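Local structure of paenibacillus xanthan lyase (Paenibacillus, 6F2P) at residues S286-Q291 and W589-L594; N398-K403 and N584-W589; G578-L583 and T593-N598. The protein catalyses the eliminative cleavage of the polysaccharide xanthan, probably by the beta-elimination chemistry of polysaccharide lyase family 8. One frame throughout, in Å; residues are numbered along the deposited sequence.

The three contacts meet on one long loop, which joins strands 566-578 and 595-607, antiparallel neighbours in a five-stranded sheet of the super-sandwich region. Along the chain 286-291, just before helix 292-307, comes first, then 398-403, then 578-598; contact 2 is nested inside the loop closed by contact 1. Contact 3 closes the base of the long loop, where the two strands pair. The centre of contact 1 lies about 9 Å from that of contact 2 and about 8 Å from that of contact 3; the centres of contacts 2 and 3 are about 13 Å apart. W589 belongs to contacts 1 and 2: contact 1 packs the loop against the alpha-helical region, contact 2 against another super-sandwich loop.

Contact 1 of 3, residues S286-Q291 and W589-L594; sequences SRHGLQ and WKDSTL
Two irregular loops interleave here at the junction of the alpha-helical and super-sandwich regions of this family 8 lyase, with the indole of W589 as the central plate. R287 reaches over one face of that plate. Its CG, anti to the carbonyl carbon (chi1 -68°), makes a CH-pi contact 3.5 Å from the centroid of the five-membered ring, and the extended chain carries CD past W589 CE2. The guanidinium lies almost parallel to the indole; R287 NE and W589 NE1 are two donors and do not bond, and NE gives its salt bridge to E400.

H288 comes at the rim of the indole. With CG in the crowded position between backbone N and carbonyl carbon (chi1 67°), its ring stands nearly upright to W589 in an offset edge-to-face pair, planes at 83° and centroids 5.4 Å apart, the indole edge meeting the imidazole face. The opposite imidazole face receives D591: its CG is anti to the backbone N, and OD2 sits over the ring rim, 3.3 Å from H288 CE1. D591 OD1 turns instead to the T593 amide N, forming an Asx turn. G289 N approaches W589 CZ3 at 3.3 Å. One water joins S286 O, H288 N and, weakly, W589 O; another bridges H288 NE2 and K590 O. Before helix 292-307, Q291 NE2 donates to H288 O at 3.0 Å, on a carbonyl lone pair.

Contact 2 of 3, residues N398-K403 and N584-W589; sequences NAENNK and NSSASW
Two direct hydrogen bonds join these loops. The backbone N of S585 donates to A399 O over 2.9 Å, nearly along the C=O axis, and the same carbonyl oxygen receives a CA-H...O contact from N584 and a weak bond from N402 ND2. The second bond joins side chains: N584 ND2 donates its N-H to E400 OE2 at 2.8 Å, using the anti lone pair of the carboxylate. E400 and N584 run side by side in the same direction, so E400 CG also packs 3.4 Å from N584 ND2. One water accepts weakly from N402 ND2 and hydrogen-bonds to S585 OG.

Two arginines flank the same carboxylate: OE1 pairs with R283, and R287 is the second partner of OE2, which probably keeps E400 ionised.

Van der Waals contacts set carbon against oxygen: A399 CB rests 3.4 Å from S585 OG, S586 CB meets N398 O, and E400 OE2 lies 3.7 Å from W589 CD1.

Within 584-589, the N584 side chain (CG anti to the backbone N, chi1 -159°) turns OD1 back along its own chain. OD1 accepts from S586 OG and, at 3.1 Å, from S586 N; the latter bond defines an Asx turn in a loop of the super-sandwich domain.

Contact 3 of 3, residues G578-L583 and T593-N598; sequences GSWSSL and TLHTRN
G578 and H595 form an antiparallel hydrogen-bonded pair: H595 N donates to G578 O at 3.0 Å, and G578 N donates to H595 O at 3.2 Å. Both bonds arrive in the plane of the accepting carbonyl.

From this pair the H595 side chain can be followed outward. CB lies 3.9 Å from G578 O. Torsion chi1 of -59° sets CG anti to the carbonyl carbon and beside the backbone N, which turns the imidazole toward W580. CD2 is then the atom of closest approach, 4.0 Å from W580 CD1, and NE2 at the tip meets the same W580 atom at 4.1 Å. The two rings meet obliquely, with planes at 76°, and H595 also stacks on H425.

The pair lies at the end of strands 566-578 and 595-607 next to the long loop between them, so the arrangement is a beta-hairpin with a long connection, part of the five-stranded antiparallel sheet of the super-sandwich domain. Leaving the sheet, residues 580-583 take helical backbone angles, and L583 N donates to W580 O.

W580, with CG likewise anti to its carbonyl carbon, puts the five-membered ring against H595, while NE1 hydrogen-bonds to H425 ND1; its buried indole also packs against helix 426-429. L594, its CG anti to the backbone N, brings CD1 to 4.1 Å from G578 N. S579 CB lies 3.1 Å from T593 O. A water accepts from W580 N at 3.0 Å and lies within hydrogen-bonding reach of T593 O.

Contact 1 of 3, residues S286-Q291 and W589-L594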
# COMPACT_ATOMS: atom_id res chain seq x y z
N SER A 286 -16.07 -13.75 -12.08
CA SER A 286 -17.41 -14.28 -12.35
C SER A 286 -17.64 -14.70 -13.80
O SER A 286 -18.77 -14.95 -14.18
CB SER A 286 -18.49 -13.28 -11.94
OG SER A 286 -18.49 -12.15 -12.80
N ARG A 287 -16.59 -14.76 -14.61
CA ARG A 287 -16.74 -15.19 -16.00
C ARG A 287 -16.29 -16.63 -16.17
O ARG A 287 -15.11 -16.95 -16.01
CB ARG A 287 -15.97 -14.26 -16.95
CG ARG A 287 -16.59 -12.88 -17.01
CD ARG A 287 -15.75 -11.88 -17.77
NE ARG A 287 -16.37 -10.56 -17.70
CZ ARG A 287 -15.76 -9.41 -17.98
NH1 ARG A 287 -14.49 -9.40 -18.36
NH2 ARG A 287 -16.43 -8.27 -17.88
N HIS A 288 -17.24 -17.51 -16.50
CA HIS A 288 -16.95 -18.94 -16.57
C HIS A 288 -15.92 -19.28 -17.62
O HIS A 288 -15.14 -20.21 -17.45
CB HIS A 288 -18.23 -19.76 -16.80
CG HIS A 288 -18.86 -19.54 -18.14
ND1 HIS A 288 -18.61 -20.36 -19.22
CD2 HIS A 288 -19.74 -18.60 -18.57
CE1 HIS A 288 -19.30 -19.93 -20.26
NE2 HIS A 288 -20.00 -18.87 -19.89
N GLY A 289 -15.90 -18.52 -18.71
CA GLY A 289 -14.98 -18.77 -19.79
C GLY A 289 -13.64 -18.10 -19.55
O GLY A 289 -12.73 -18.17 -20.37
N LEU A 290 -13.52 -17.44 -18.41
CA LEU A 290 -12.33 -16.66 -18.13
C LEU A 290 -11.84 -16.90 -16.70
O LEU A 290 -11.53 -15.95 -15.97
CB LEU A 290 -12.62 -15.18 -18.36
CG LEU A 290 -11.44 -14.29 -18.70
CD1 LEU A 290 -10.59 -14.90 -19.81
CD2 LEU A 290 -11.98 -12.92 -19.10
N GLN A 291 -11.78 -18.17 -16.32
CA GLN A 291 -11.22 -18.55 -15.03
C GLN A 291 -9.70 -18.35 -15.03
O GLN A 291 -9.10 -18.16 -16.08
CB GLN A 291 -11.62 -19.98 -14.70
CG GLN A 291 -13.13 -20.12 -14.57
CD GLN A 291 -13.60 -21.55 -14.34
OE1 GLN A 291 -13.44 -22.10 -13.25
NE2 GLN A 291 -14.18 -22.15 -15.37
N TRP A 589 -22.45 -13.31 -20.55
CA TRP A 589 -21.84 -14.37 -19.76
C TRP A 589 -22.80 -15.30 -19.05
O TRP A 589 -22.36 -16.30 -18.46
CB TRP A 589 -20.84 -13.78 -18.77
CG TRP A 589 -19.56 -13.29 -19.40
CD1 TRP A 589 -19.22 -11.98 -19.66
CD2 TRP A 589 -18.45 -14.09 -19.84
NE1 TRP A 589 -17.97 -11.93 -20.23
CE2 TRP A 589 -17.47 -13.20 -20.35
CE3 TRP A 589 -18.20 -15.47 -19.85
CZ2 TRP A 589 -16.25 -13.65 -20.87
CZ3 TRP A 589 -16.99 -15.92 -20.36
CH2 TRP A 589 -16.03 -15.01 -20.87
N LYS A 590 -24.09 -14.99 -19.10
CA LYS A 590 -25.10 -15.83 -18.47
C LYS A 590 -24.95 -17.28 -18.93
O LYS A 590 -24.88 -17.54 -20.14
CB LYS A 590 -26.50 -15.31 -18.78
CG LYS A 590 -27.59 -15.89 -17.90
CD LYS A 590 -28.97 -15.63 -18.51
CE LYS A 590 -29.00 -16.07 -19.97
NZ LYS A 590 -30.28 -16.75 -20.33
N ASP A 591 -24.88 -18.19 -17.97
CA ASP A 591 -24.67 -19.62 -18.21
C ASP A 591 -25.26 -20.40 -17.05
O ASP A 591 -24.75 -20.35 -15.93
CB ASP A 591 -23.18 -19.94 -18.36
CG ASP A 591 -22.90 -21.44 -18.57
OD1 ASP A 591 -23.69 -22.32 -18.16
OD2 ASP A 591 -21.84 -21.75 -19.17
N SER A 592 -26.32 -21.16 -17.32
CA SER A 592 -27.09 -21.79 -16.26
C SER A 592 -26.78 -23.25 -16.03
O SER A 592 -27.37 -23.87 -15.15
CB SER A 592 -28.59 -21.60 -16.51
OG SER A 592 -28.95 -20.23 -16.44
N THR A 593 -25.85 -23.80 -16.81
CA THR A 593 -25.42 -25.18 -16.62
C THR A 593 -24.94 -25.42 -15.18
O THR A 593 -24.11 -24.68 -14.65
CB THR A 593 -24.30 -25.57 -17.58
OG1 THR A 593 -24.76 -25.43 -18.93
CG2 THR A 593 -23.88 -27.01 -17.33
N LEU A 594 -25.50 -26.45 -14.57
CA LEU A 594 -25.21 -26.79 -13.18
C LEU A 594 -23.89 -27.57 -13.08
O LEU A 594 -23.54 -28.32 -13.99
CB LEU A 594 -26.34 -27.64 -12.63
CG LEU A 594 -26.49 -27.73 -11.12
CD1 LEU A 594 -27.23 -26.50 -10.60
CD2 LEU A 594 -27.20 -29.02 -10.75
O HOH W 1 -19.89 -16.69 -16.13
O HOH W 2 -21.93 -17.36 -21.28

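Contact 2 of 3, residues N398-K403 and N584-W589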
# COMPACT_ATOMS: atom_id res chain seq x y z
N ASN A 398 -23.28 -4.28 -13.85
CA ASN A 398 -23.92 -5.00 -14.95
C ASN A 398 -24.18 -6.46 -14.65
O ASN A 398 -24.02 -7.29 -15.54
CB ASN A 398 -23.09 -4.92 -16.24
CG ASN A 398 -22.54 -3.55 -16.50
OD1 ASN A 398 -23.23 -2.54 -16.30
ND2 ASN A 398 -21.28 -3.48 -16.92
N ALA A 399 -24.55 -6.75 -13.41
CA ALA A 399 -24.94 -8.10 -13.01
C ALA A 399 -23.78 -9.07 -13.15
O ALA A 399 -23.98 -10.25 -13.43
CB ALA A 399 -26.13 -8.60 -13.83
N GLU A 400 -22.57 -8.54 -12.95
CA GLU A 400 -21.37 -9.36 -12.91
C GLU A 400 -20.81 -9.41 -11.50
O GLU A 400 -20.97 -8.45 -10.72
CB GLU A 400 -20.31 -8.83 -13.88
CG GLU A 400 -20.73 -8.84 -15.33
CD GLU A 400 -19.55 -8.72 -16.28
OE1 GLU A 400 -19.13 -7.58 -16.57
OE2 GLU A 400 -19.04 -9.77 -16.72
N ASN A 401 -20.17 -10.53 -11.16
CA ASN A 401 -19.55 -10.71 -9.85
C ASN A 401 -20.57 -10.50 -8.73
O ASN A 401 -20.29 -9.79 -7.75
CB ASN A 401 -18.36 -9.76 -9.69
CG ASN A 401 -17.40 -10.19 -8.60
OD1 ASN A 401 -17.36 -11.36 -8.23
ND2 ASN A 401 -16.64 -9.24 -8.07
N ASN A 402 -21.74 -11.11 -8.87
CA ASN A 402 -22.85 -10.84 -7.98
C ASN A 402 -22.64 -11.38 -6.58
O ASN A 402 -23.15 -10.82 -5.62
CB ASN A 402 -24.17 -11.38 -8.54
CG ASN A 402 -24.49 -10.81 -9.90
OD1 ASN A 402 -24.18 -9.67 -10.21
ND2 ASN A 402 -25.14 -11.62 -10.73
N LYS A 403 -21.88 -12.47 -6.47
CA LYS A 403 -21.60 -13.09 -5.17
C LYS A 403 -20.20 -12.75 -4.62
O LYS A 403 -19.65 -13.51 -3.82
CB LYS A 403 -21.78 -14.60 -5.26
CG LYS A 403 -23.21 -15.05 -5.48
CD LYS A 403 -23.26 -16.35 -6.26
CE LYS A 403 -23.22 -17.57 -5.38
NZ LYS A 403 -23.27 -18.84 -6.17
N ASN A 584 -22.79 -14.34 -12.48
CA ASN A 584 -22.83 -13.48 -13.66
C ASN A 584 -24.05 -13.75 -14.51
O ASN A 584 -24.18 -14.82 -15.10
CB ASN A 584 -21.56 -13.68 -14.50
CG ASN A 584 -21.29 -12.51 -15.41
OD1 ASN A 584 -22.22 -11.92 -15.96
ND2 ASN A 584 -20.03 -12.16 -15.57
N SER A 585 -24.94 -12.77 -14.58
CA SER A 585 -26.15 -12.94 -15.37
C SER A 585 -26.26 -11.87 -16.43
O SER A 585 -27.34 -11.58 -16.94
CB SER A 585 -27.39 -12.94 -14.47
OG SER A 585 -27.47 -11.76 -13.68
N SER A 586 -25.12 -11.26 -16.77
CA SER A 586 -25.05 -10.35 -17.90
C SER A 586 -25.33 -11.14 -19.18
O SER A 586 -25.19 -12.37 -19.20
CB SER A 586 -23.68 -9.68 -17.99
OG SER A 586 -22.70 -10.59 -18.48
N ALA A 587 -25.71 -10.42 -20.23
CA ALA A 587 -26.11 -11.03 -21.50
C ALA A 587 -24.98 -11.86 -22.11
O ALA A 587 -25.21 -12.94 -22.66
CB ALA A 587 -26.58 -9.96 -22.47
N SER A 588 -23.76 -11.35 -22.00
CA SER A 588 -22.61 -12.02 -22.60
C SER A 588 -22.22 -13.27 -21.85
O SER A 588 -21.69 -14.21 -22.45
CB SER A 588 -21.41 -11.07 -22.67
OG SER A 588 -21.72 -9.92 -23.43
N TRP A 589 -22.45 -13.31 -20.55
CA TRP A 589 -21.84 -14.37 -19.76
C TRP A 589 -22.80 -15.30 -19.05
O TRP A 589 -22.36 -16.30 -18.46
CB TRP A 589 -20.84 -13.78 -18.77
CG TRP A 589 -19.56 -13.29 -19.40
CD1 TRP A 589 -19.22 -11.98 -19.66
CD2 TRP A 589 -18.45 -14.09 -19.84
NE1 TRP A 589 -17.97 -11.93 -20.23
CE2 TRP A 589 -17.47 -13.20 -20.35
CE3 TRP A 589 -18.20 -15.47 -19.85
CZ2 TRP A 589 -16.25 -13.65 -20.87
CZ3 TRP A 589 -16.99 -15.92 -20.36
CH2 TRP A 589 -16.03 -15.01 -20.87
O HOH W 3 -27.05 -13.37 -11.30

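Contact 3 of 3, residues G578-L583 and T593-N598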
# COMPACT_ATOMS: atom_id res chain seq x y z
N GLY A 578 -24.14 -25.45 -8.13
CA GLY A 578 -24.50 -24.10 -8.48
C GLY A 578 -24.12 -23.89 -9.92
O GLY A 578 -23.51 -24.77 -10.55
N SER A 579 -24.49 -22.74 -10.46
CA SER A 579 -24.11 -22.39 -11.82
C SER A 579 -23.53 -20.98 -11.84
O SER A 579 -23.74 -20.19 -10.91
CB SER A 579 -25.31 -22.49 -12.77
OG SER A 579 -26.21 -21.43 -12.57
N TRP A 580 -22.83 -20.66 -12.92
CA TRP A 580 -22.22 -19.34 -13.08
C TRP A 580 -23.22 -18.20 -13.12
O TRP A 580 -22.85 -17.05 -12.90
CB TRP A 580 -21.35 -19.34 -14.33
CG TRP A 580 -20.12 -20.13 -14.12
CD1 TRP A 580 -19.95 -21.45 -14.37
CD2 TRP A 580 -18.89 -19.65 -13.56
NE1 TRP A 580 -18.67 -21.83 -14.02
CE2 TRP A 580 -18.01 -20.74 -13.51
CE3 TRP A 580 -18.45 -18.40 -13.10
CZ2 TRP A 580 -16.71 -20.62 -13.04
CZ3 TRP A 580 -17.17 -18.29 -12.63
CH2 TRP A 580 -16.31 -19.39 -12.60
N SER A 581 -24.48 -18.53 -13.41
CA SER A 581 -25.54 -17.53 -13.52
C SER A 581 -25.71 -16.74 -12.24
O SER A 581 -26.04 -15.56 -12.28
CB SER A 581 -26.85 -18.21 -13.90
OG SER A 581 -26.87 -18.50 -15.28
N SER A 582 -25.48 -17.41 -11.12
CA SER A 582 -25.52 -16.78 -9.81
C SER A 582 -24.45 -15.70 -9.68
O SER A 582 -24.66 -14.67 -9.03
CB SER A 582 -25.32 -17.82 -8.72
OG SER A 582 -26.32 -18.83 -8.79
N LEU A 583 -23.30 -15.92 -10.31
CA LEU A 583 -22.21 -14.95 -10.22
C LEU A 583 -22.32 -13.91 -11.31
O LEU A 583 -21.98 -12.73 -11.10
CB LEU A 583 -20.85 -15.63 -10.29
CG LEU A 583 -20.42 -16.48 -9.10
CD1 LEU A 583 -21.02 -17.89 -9.18
CD2 LEU A 583 -18.90 -16.54 -9.04
N THR A 593 -25.85 -23.80 -16.81
CA THR A 593 -25.42 -25.18 -16.62
C THR A 593 -24.94 -25.42 -15.18
O THR A 593 -24.11 -24.68 -14.65
CB THR A 593 -24.30 -25.57 -17.58
OG1 THR A 593 -24.76 -25.43 -18.93
CG2 THR A 593 -23.88 -27.01 -17.33
N LEU A 594 -25.50 -26.45 -14.57
CA LEU A 594 -25.21 -26.79 -13.18
C LEU A 594 -23.89 -27.57 -13.08
O LEU A 594 -23.54 -28.32 -13.99
CB LEU A 594 -26.34 -27.64 -12.63
CG LEU A 594 -26.49 -27.73 -11.12
CD1 LEU A 594 -27.23 -26.50 -10.60
CD2 LEU A 594 -27.20 -29.02 -10.75
N HIS A 595 -23.18 -27.36 -11.98
CA HIS A 595 -21.91 -28.03 -11.73
C HIS A 595 -21.86 -28.45 -10.27
O HIS A 595 -22.40 -27.76 -9.40
CB HIS A 595 -20.74 -27.08 -11.98
CG HIS A 595 -20.70 -26.55 -13.37
ND1 HIS A 595 -20.30 -27.31 -14.45
CD2 HIS A 595 -21.00 -25.32 -13.87
CE1 HIS A 595 -20.36 -26.58 -15.55
NE2 HIS A 595 -20.79 -25.37 -15.22
N THR A 596 -21.20 -29.58 -10.01
CA THR A 596 -21.09 -30.06 -8.64
C THR A 596 -19.64 -30.31 -8.27
O THR A 596 -18.95 -31.09 -8.93
CB THR A 596 -21.92 -31.33 -8.39
OG1 THR A 596 -23.30 -31.08 -8.70
CG2 THR A 596 -21.81 -31.73 -6.94
N ARG A 597 -19.19 -29.63 -7.23
CA ARG A 597 -17.82 -29.77 -6.75
C ARG A 597 -17.77 -30.02 -5.25
O ARG A 597 -18.69 -29.65 -4.52
CB ARG A 597 -17.01 -28.53 -7.12
CG ARG A 597 -16.82 -28.36 -8.60
CD ARG A 597 -16.07 -29.56 -9.14
NE ARG A 597 -15.70 -29.41 -10.54
CZ ARG A 597 -16.36 -29.95 -11.55
NH1 ARG A 597 -17.45 -30.68 -11.32
NH2 ARG A 597 -15.94 -29.75 -12.80
N ASN A 598 -16.69 -30.66 -4.79
CA ASN A 598 -16.53 -31.02 -3.38
C ASN A 598 -15.60 -30.09 -2.62
O ASN A 598 -14.57 -29.68 -3.15
CB ASN A 598 -16.04 -32.46 -3.26
CG ASN A 598 -16.92 -33.44 -4.00
OD1 ASN A 598 -18.15 -33.41 -3.87
ND2 ASN A 598 -16.30 -34.30 -4.81
O HOH W 4 -22.84 -22.62 -15.21